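Acetolactate synthase isozyme 1 large subunit (Escherichia coli, PDB 6LPI) is the large subunit of an acetolactate synthase, a member of the thiamine diphosphate enzyme family that binds thiamine diphosphate, a magnesium ion and flavin-adenine dinucleotide. Local coordinates at residues L261-G265 / V546-V550; R267-Y271 / N556-V560. All blocks are in the same frame, centred on the assembly; numbering follows the deposited sequence.

Overall arrangement
Both interactions fold the C-terminal tail, which follows strand 534-539 of the C-terminal domain, against one short piece of the central domain. Along the chain the order is 261-265, 267-271, 546-550, 556-560, so the segments alternate: a loop and the helix that follows it meet two successive parts of the tail. The loop leaves the edge strand 257-260 of the central parallel sheet, and helix 267-273 comes next. With centres about 7 Å apart, the contacts touch each other: G262 O lies 3.0 Å from N270 ND2, and M549 O 2.7 Å from V560 N. Interaction 1 borders the flavin; interaction 2 lies farther out, joining the same central domain and tail.

Interaction 1: residues L261-G265 / V546-V550; sequences LGMHG and VYPMV. With FAD (flavin-adenine dinucleotide), chain I.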
loop_
_atom_site.group_PDB
_atom_site.type_symbol
_atom_site.label_atom_id
_atom_site.label_comp_id
_atom_site.label_asym_id
_atom_site.label_seq_id
_atom_site.Cartn_x
_atom_site.Cartn_y
_atom_site.Cartn_z
ATOM N N LEU B 261 11.163 -12.170 5.542
ATOM C CA LEU B 261 12.127 -12.585 4.536
ATOM C C LEU B 261 12.624 -11.400 3.705
ATOM O O LEU B 261 12.057 -10.306 3.725
ATOM C CB LEU B 261 11.499 -13.641 3.635
ATOM C CG LEU B 261 10.691 -13.065 2.487
ATOM C CD1 LEU B 261 10.294 -14.168 1.527
ATOM C CD2 LEU B 261 9.462 -12.360 3.034
ATOM N N GLY B 262 13.717 -11.618 2.982
ATOM C CA GLY B 262 14.078 -10.655 1.961
ATOM C C GLY B 262 15.293 -9.783 2.201
ATOM O O GLY B 262 16.227 -10.173 2.887
ATOM N N MET B 263 15.242 -8.565 1.657
ATOM C CA MET B 263 16.435 -7.734 1.500
ATOM C C MET B 263 17.123 -7.515 2.825
ATOM O O MET B 263 18.352 -7.574 2.918
ATOM C CB MET B 263 16.047 -6.389 0.882
ATOM C CG MET B 263 16.967 -5.221 1.206
ATOM S SD MET B 263 17.089 -3.986 -0.137
ATOM C CE MET B 263 15.511 -3.204 -0.144
ATOM N N HIS B 264 16.344 -7.196 3.849
ATOM C CA HIS B 264 16.822 -7.040 5.211
ATOM C C HIS B 264 16.154 -8.038 6.148
ATOM O O HIS B 264 16.069 -7.796 7.358
ATOM C CB HIS B 264 16.564 -5.606 5.669
ATOM C CG HIS B 264 17.439 -4.589 5.011
ATOM N ND1 HIS B 264 16.943 -3.640 4.145
ATOM C CD2 HIS B 264 18.761 -4.328 5.140
ATOM C CE1 HIS B 264 17.928 -2.860 3.735
ATOM N NE2 HIS B 264 19.041 -3.252 4.329
ATOM N N GLY B 265 15.667 -9.155 5.622
ATOM C CA GLY B 265 15.030 -10.120 6.482
ATOM C C GLY B 265 16.062 -10.838 7.343
ATOM O O GLY B 265 17.242 -10.488 7.405
ATOM N N VAL B 546 22.105 -1.696 8.998
ATOM C CA VAL B 546 20.995 -2.645 9.014
ATOM C C VAL B 546 21.512 -3.924 8.386
ATOM O O VAL B 546 21.807 -3.961 7.189
ATOM C CB VAL B 546 19.755 -2.115 8.282
ATOM C CG1 VAL B 546 18.601 -3.055 8.494
ATOM C CG2 VAL B 546 19.386 -0.745 8.817
ATOM N N TYR B 547 21.675 -4.954 9.204
ATOM C CA TYR B 547 22.148 -6.243 8.735
ATOM C C TYR B 547 21.146 -7.337 9.100
ATOM O O TYR B 547 20.461 -7.249 10.122
ATOM C CB TYR B 547 23.530 -6.583 9.319
ATOM C CG TYR B 547 24.684 -5.815 8.690
ATOM C CD1 TYR B 547 24.760 -5.623 7.309
ATOM C CD2 TYR B 547 25.715 -5.292 9.482
ATOM C CE1 TYR B 547 25.821 -4.919 6.737
ATOM C CE2 TYR B 547 26.786 -4.600 8.914
ATOM C CZ TYR B 547 26.832 -4.415 7.544
ATOM O OH TYR B 547 27.891 -3.721 6.996
ATOM N N PRO B 548 21.025 -8.372 8.270
ATOM C CA PRO B 548 21.763 -8.463 7.005
ATOM C C PRO B 548 21.132 -7.640 5.882
ATOM O O PRO B 548 19.981 -7.217 5.981
ATOM C CB PRO B 548 21.739 -9.958 6.692
ATOM C CG PRO B 548 20.532 -10.487 7.391
ATOM C CD PRO B 548 20.259 -9.592 8.573
ATOM N N MET B 549 21.929 -7.373 4.848
ATOM C CA MET B 549 21.479 -6.690 3.644
ATOM C C MET B 549 21.713 -7.570 2.416
ATOM O O MET B 549 22.753 -8.227 2.295
ATOM C CB MET B 549 22.204 -5.353 3.483
ATOM C CG MET B 549 21.800 -4.608 2.230
ATOM S SD MET B 549 22.814 -3.161 1.912
ATOM C CE MET B 549 21.584 -1.857 1.802
ATOM N N VAL B 550 20.740 -7.598 1.512
ATOM C CA VAL B 550 20.905 -8.220 0.196
ATOM C C VAL B 550 21.243 -7.129 -0.798
ATOM O O VAL B 550 20.420 -6.219 -1.023
ATOM C CB VAL B 550 19.651 -8.996 -0.247
ATOM C CG1 VAL B 550 19.919 -9.695 -1.562
ATOM C CG2 VAL B 550 19.228 -10.008 0.810
HETATM P PA FAD I . 1.548 -5.881 -1.037
HETATM O O1A FAD I . 1.404 -5.468 0.375
HETATM O O2A FAD I . 1.480 -4.798 -2.081
HETATM O O5B FAD I . 0.390 -6.948 -1.167
HETATM C C5B FAD I . -0.723 -6.750 -2.061
HETATM C C4B FAD I . -0.994 -8.066 -2.738
HETATM O O4B FAD I . -2.039 -8.790 -2.034
HETATM C C3B FAD I . -1.476 -7.951 -4.180
HETATM O O3B FAD I . -0.916 -9.028 -4.933
HETATM C C2B FAD I . -2.998 -8.007 -4.006
HETATM O O2B FAD I . -3.714 -8.384 -5.173
HETATM C C1B FAD I . -3.082 -9.090 -2.940
HETATM N N9A FAD I . -4.336 -9.148 -2.208
HETATM C C8A FAD I . -4.966 -8.133 -1.540
HETATM N N7A FAD I . -6.083 -8.494 -0.949
HETATM C C5A FAD I . -6.194 -9.842 -1.252
HETATM C C6A FAD I . -7.164 -10.814 -0.932
HETATM N N6A FAD I . -8.254 -10.566 -0.201
HETATM N N1A FAD I . -6.979 -12.066 -1.405
HETATM C C2A FAD I . -5.895 -12.322 -2.144
HETATM N N3A FAD I . -4.914 -11.493 -2.503
HETATM C C4A FAD I . -5.125 -10.258 -2.028
HETATM N N1 FAD I . 9.744 -6.203 1.847
HETATM C C2 FAD I . 10.126 -7.468 2.180
HETATM O O2 FAD I . 9.364 -8.417 2.042
HETATM N N3 FAD I . 11.389 -7.697 2.697
HETATM C C4 FAD I . 12.356 -6.741 2.926
HETATM O O4 FAD I . 13.443 -7.066 3.395
HETATM C C4X FAD I . 11.943 -5.395 2.557
HETATM N N5 FAD I . 12.797 -4.409 2.739
HETATM C C5X FAD I . 12.387 -3.125 2.401
HETATM C C6 FAD I . 13.270 -2.060 2.594
HETATM C C7 FAD I . 12.894 -0.754 2.282
HETATM C C7M FAD I . 13.873 0.371 2.484
HETATM C C8 FAD I . 11.614 -0.505 1.760
HETATM C C8M FAD I . 11.186 0.896 1.395
HETATM C C9 FAD I . 10.732 -1.566 1.565
HETATM C C9A FAD I . 11.111 -2.868 1.871
HETATM N N10 FAD I . 10.235 -3.959 1.687
HETATM C C10 FAD I . 10.616 -5.232 2.021
HETATM C "C1'" FAD I . 8.889 -3.761 1.150
HETATM C "C2'" FAD I . 8.802 -4.059 -0.339
HETATM O "O2'" FAD I . 9.217 -2.920 -1.094
HETATM C "C3'" FAD I . 7.354 -4.382 -0.706
HETATM O "O3'" FAD I . 6.511 -3.302 -0.319
HETATM C "C4'" FAD I . 6.815 -5.662 -0.077
HETATM O "O4'" FAD I . 7.856 -6.630 -0.046
HETATM C "C5'" FAD I . 5.630 -6.216 -0.831
HETATM O "O5'" FAD I . 4.906 -7.117 0.026
HETATM P P FAD I . 3.592 -7.788 -0.462
HETATM O O1P FAD I . 3.947 -8.904 -1.446
HETATM O O2P FAD I . 2.834 -8.101 0.617
HETATM O O3P FAD I . 2.930 -6.629 -1.257
#
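A cis peptide bond precedes P548 in a loop that lies against a tight turn holding the flavin of FAD. G262 to G265 form a type I beta turn, closed by G265 N to G262 O at 3.0 Å. On its flavin side, FAD N3 donates to L261 O at 2.9 Å and H264 N donates to FAD O4, also at 2.9 Å, so the backbone reads the polar edge of the isoalloxazine. At G262 a side chain would collide with FAD N3, and the positive phi of 109° suits a residue without one.

The turn follows the edge strand 257-260 of the central domain's Rossmann-like parallel sheet, whereas 546-550 belongs to the tail beyond the C-terminal thiamine diphosphate-binding domain's strand 534-539. Between the two segments there is one conventional hydrogen bond, V550 N to M263 O at 2.8 Å. Two CA-H...O contacts supplement it: M549 CA to M263 O and H264 CA to P548 O, both 3.3 Å. The H264 ring lies between the tail and the flavin, with P548 O and FAD C6 both at its edge. P548 O is 3.2 Å from H264 CD2, which is also 3.6 Å from V546 CG1, while H264 NE2 lies 3.7 Å from M549 CG. At the end of the turn, P548 CG lies 3.3 Å from G265 O. Q400 of helix 393-401 bridges the two segments, its NE2 hydrogen-bonding to the carbonyl oxygens of H264 and Y547, and the V546 side chain approaches to about 7 Å from thiamine diphosphate.

Interaction 2: residues R267-Y271 / N556-V560; sequences RSTNY and NTEMV
Residues 267-271 start helix 267-273, with Y271 N bonded to R267 O at 2.9 Å; residues 556-560 are irregular, turning at N556 and T557 (phi/psi -70/-13° and -87/6°) and extending at M559 (-112/150°). Here a helix of the central, Rossmann-like domain packs on the C-terminal tail of a thiamine diphosphate enzyme. CA atoms pair N270 with N556 at 6.2 Å, Y271 with T557 at 6.3 Å and R267 with M559 at 7.6 Å; no backbone hydrogen bond joins the segments.

M559 has the largest area covered by the other segment (100 Å²), its CA-to-CB bond directed toward the helix and its side chain in the m, t, m rotamer. This carries CE over one face of the Y271 ring in a CH-pi contact, 4.0 Å from the centroid and 29° off the normal. Y271 chi1 m (-73°) and chi2 -31° also turn the ring edge to T557 CG2, 3.9 Å from Y271 CD1. R267 is t at chi1 and chi2 and turns at chi3 (m), so that NH1 packs 3.3 Å from M559 CE and NH2 lies 3.9 Å from V560 C. The N270 CA-to-CB bond is directed toward the tail (chi1 -100°), but ND2 has its stronger partner in G262 O; its bond to M559 SD is weak, 3.5 Å long with 173° at the hydrogen.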
loop_
_atom_site.group_PDB
_atom_site.type_symbol
_atom_site.label_atom_id
_atom_site.label_comp_id
_atom_site.label_asym_id
_atom_site.label_seq_id
_atom_site.Cartn_x
_atom_site.Cartn_y
_atom_site.Cartn_z
ATOM N N ARG B 267 18.493 -13.775 8.330
ATOM C CA ARG B 267 19.358 -14.608 7.507
ATOM C C ARG B 267 18.904 -16.061 7.522
ATOM O O ARG B 267 18.735 -16.675 6.458
ATOM C CB ARG B 267 20.792 -14.454 8.015
ATOM C CG ARG B 267 21.807 -15.434 7.512
ATOM C CD ARG B 267 23.133 -15.193 8.235
ATOM N NE ARG B 267 23.695 -13.862 7.979
ATOM C CZ ARG B 267 24.344 -13.519 6.867
ATOM N NH1 ARG B 267 24.520 -14.408 5.895
ATOM N NH2 ARG B 267 24.823 -12.289 6.724
ATOM N N SER B 268 18.654 -16.611 8.718
ATOM C CA SER B 268 18.263 -18.012 8.818
ATOM C C SER B 268 17.099 -18.325 7.897
ATOM O O SER B 268 17.145 -19.303 7.156
ATOM C CB SER B 268 17.950 -18.355 10.279
ATOM O OG SER B 268 16.610 -18.014 10.621
ATOM N N THR B 269 16.106 -17.457 7.845
ATOM C CA THR B 269 14.928 -17.788 7.061
ATOM C C THR B 269 15.144 -17.520 5.581
ATOM O O THR B 269 14.517 -18.171 4.727
ATOM C CB THR B 269 13.721 -17.018 7.588
ATOM O OG1 THR B 269 13.788 -15.686 7.094
ATOM C CG2 THR B 269 13.798 -16.982 9.083
ATOM N N ASN B 270 16.003 -16.568 5.248
ATOM C CA ASN B 270 16.394 -16.451 3.854
ATOM C C ASN B 270 17.058 -17.736 3.370
ATOM O O ASN B 270 16.777 -18.192 2.262
ATOM C CB ASN B 270 17.313 -15.252 3.654
ATOM C CG ASN B 270 16.575 -14.061 3.104
ATOM O OD1 ASN B 270 15.411 -14.162 2.727
ATOM N ND2 ASN B 270 17.258 -12.935 3.015
ATOM N N TYR B 271 17.887 -18.375 4.203
ATOM C CA TYR B 271 18.446 -19.668 3.804
ATOM C C TYR B 271 17.387 -20.763 3.847
ATOM O O TYR B 271 17.389 -21.673 3.008
ATOM C CB TYR B 271 19.624 -20.062 4.705
ATOM C CG TYR B 271 20.894 -19.268 4.476
ATOM C CD1 TYR B 271 21.213 -18.773 3.224
ATOM C CD2 TYR B 271 21.748 -18.959 5.537
ATOM C CE1 TYR B 271 22.356 -18.009 3.021
ATOM C CE2 TYR B 271 22.909 -18.194 5.340
ATOM C CZ TYR B 271 23.200 -17.729 4.074
ATOM O OH TYR B 271 24.327 -16.978 3.840
ATOM N N ASN B 556 18.805 -13.889 -2.717
ATOM C CA ASN B 556 18.596 -13.742 -1.281
ATOM C C ASN B 556 19.636 -14.496 -0.458
ATOM O O ASN B 556 19.717 -14.273 0.755
ATOM C CB ASN B 556 17.223 -14.269 -0.845
ATOM C CG ASN B 556 16.127 -13.229 -0.926
ATOM O OD1 ASN B 556 16.377 -12.027 -0.900
ATOM N ND2 ASN B 556 14.884 -13.697 -0.932
ATOM N N THR B 557 20.423 -15.387 -1.082
ATOM C CA THR B 557 21.496 -16.125 -0.425
ATOM C C THR B 557 22.813 -15.375 -0.413
ATOM O O THR B 557 23.825 -15.930 0.024
ATOM C CB THR B 557 21.700 -17.484 -1.091
ATOM O OG1 THR B 557 21.610 -17.355 -2.512
ATOM C CG2 THR B 557 20.653 -18.463 -0.594
ATOM N N GLU B 558 22.831 -14.130 -0.863
ATOM C CA GLU B 558 24.052 -13.348 -0.979
ATOM C C GLU B 558 23.878 -12.130 -0.081
ATOM O O GLU B 558 23.662 -11.025 -0.567
ATOM C CB GLU B 558 24.311 -12.912 -2.449
ATOM C CG GLU B 558 24.139 -13.985 -3.543
ATOM C CD GLU B 558 25.200 -15.093 -3.474
ATOM O OE1 GLU B 558 26.409 -14.759 -3.537
ATOM O OE2 GLU B 558 24.852 -16.300 -3.378
ATOM N N MET B 559 24.028 -12.327 1.224
ATOM C CA MET B 559 23.728 -11.292 2.198
ATOM C C MET B 559 24.979 -10.774 2.893
ATOM O O MET B 559 25.962 -11.497 3.069
ATOM C CB MET B 559 22.761 -11.820 3.241
ATOM C CG MET B 559 21.480 -12.286 2.673
ATOM S SD MET B 559 20.643 -13.069 4.040
ATOM C CE MET B 559 21.680 -14.515 4.233
ATOM N N VAL B 560 24.922 -9.511 3.293
ATOM C CA VAL B 560 26.009 -8.871 4.004
ATOM C C VAL B 560 25.627 -8.719 5.477
ATOM O O VAL B 560 26.471 -8.786 6.368
ATOM C CB VAL B 560 26.349 -7.520 3.368
ATOM C CG1 VAL B 560 27.549 -6.893 4.047
ATOM C CG2 VAL B 560 26.586 -7.691 1.868
#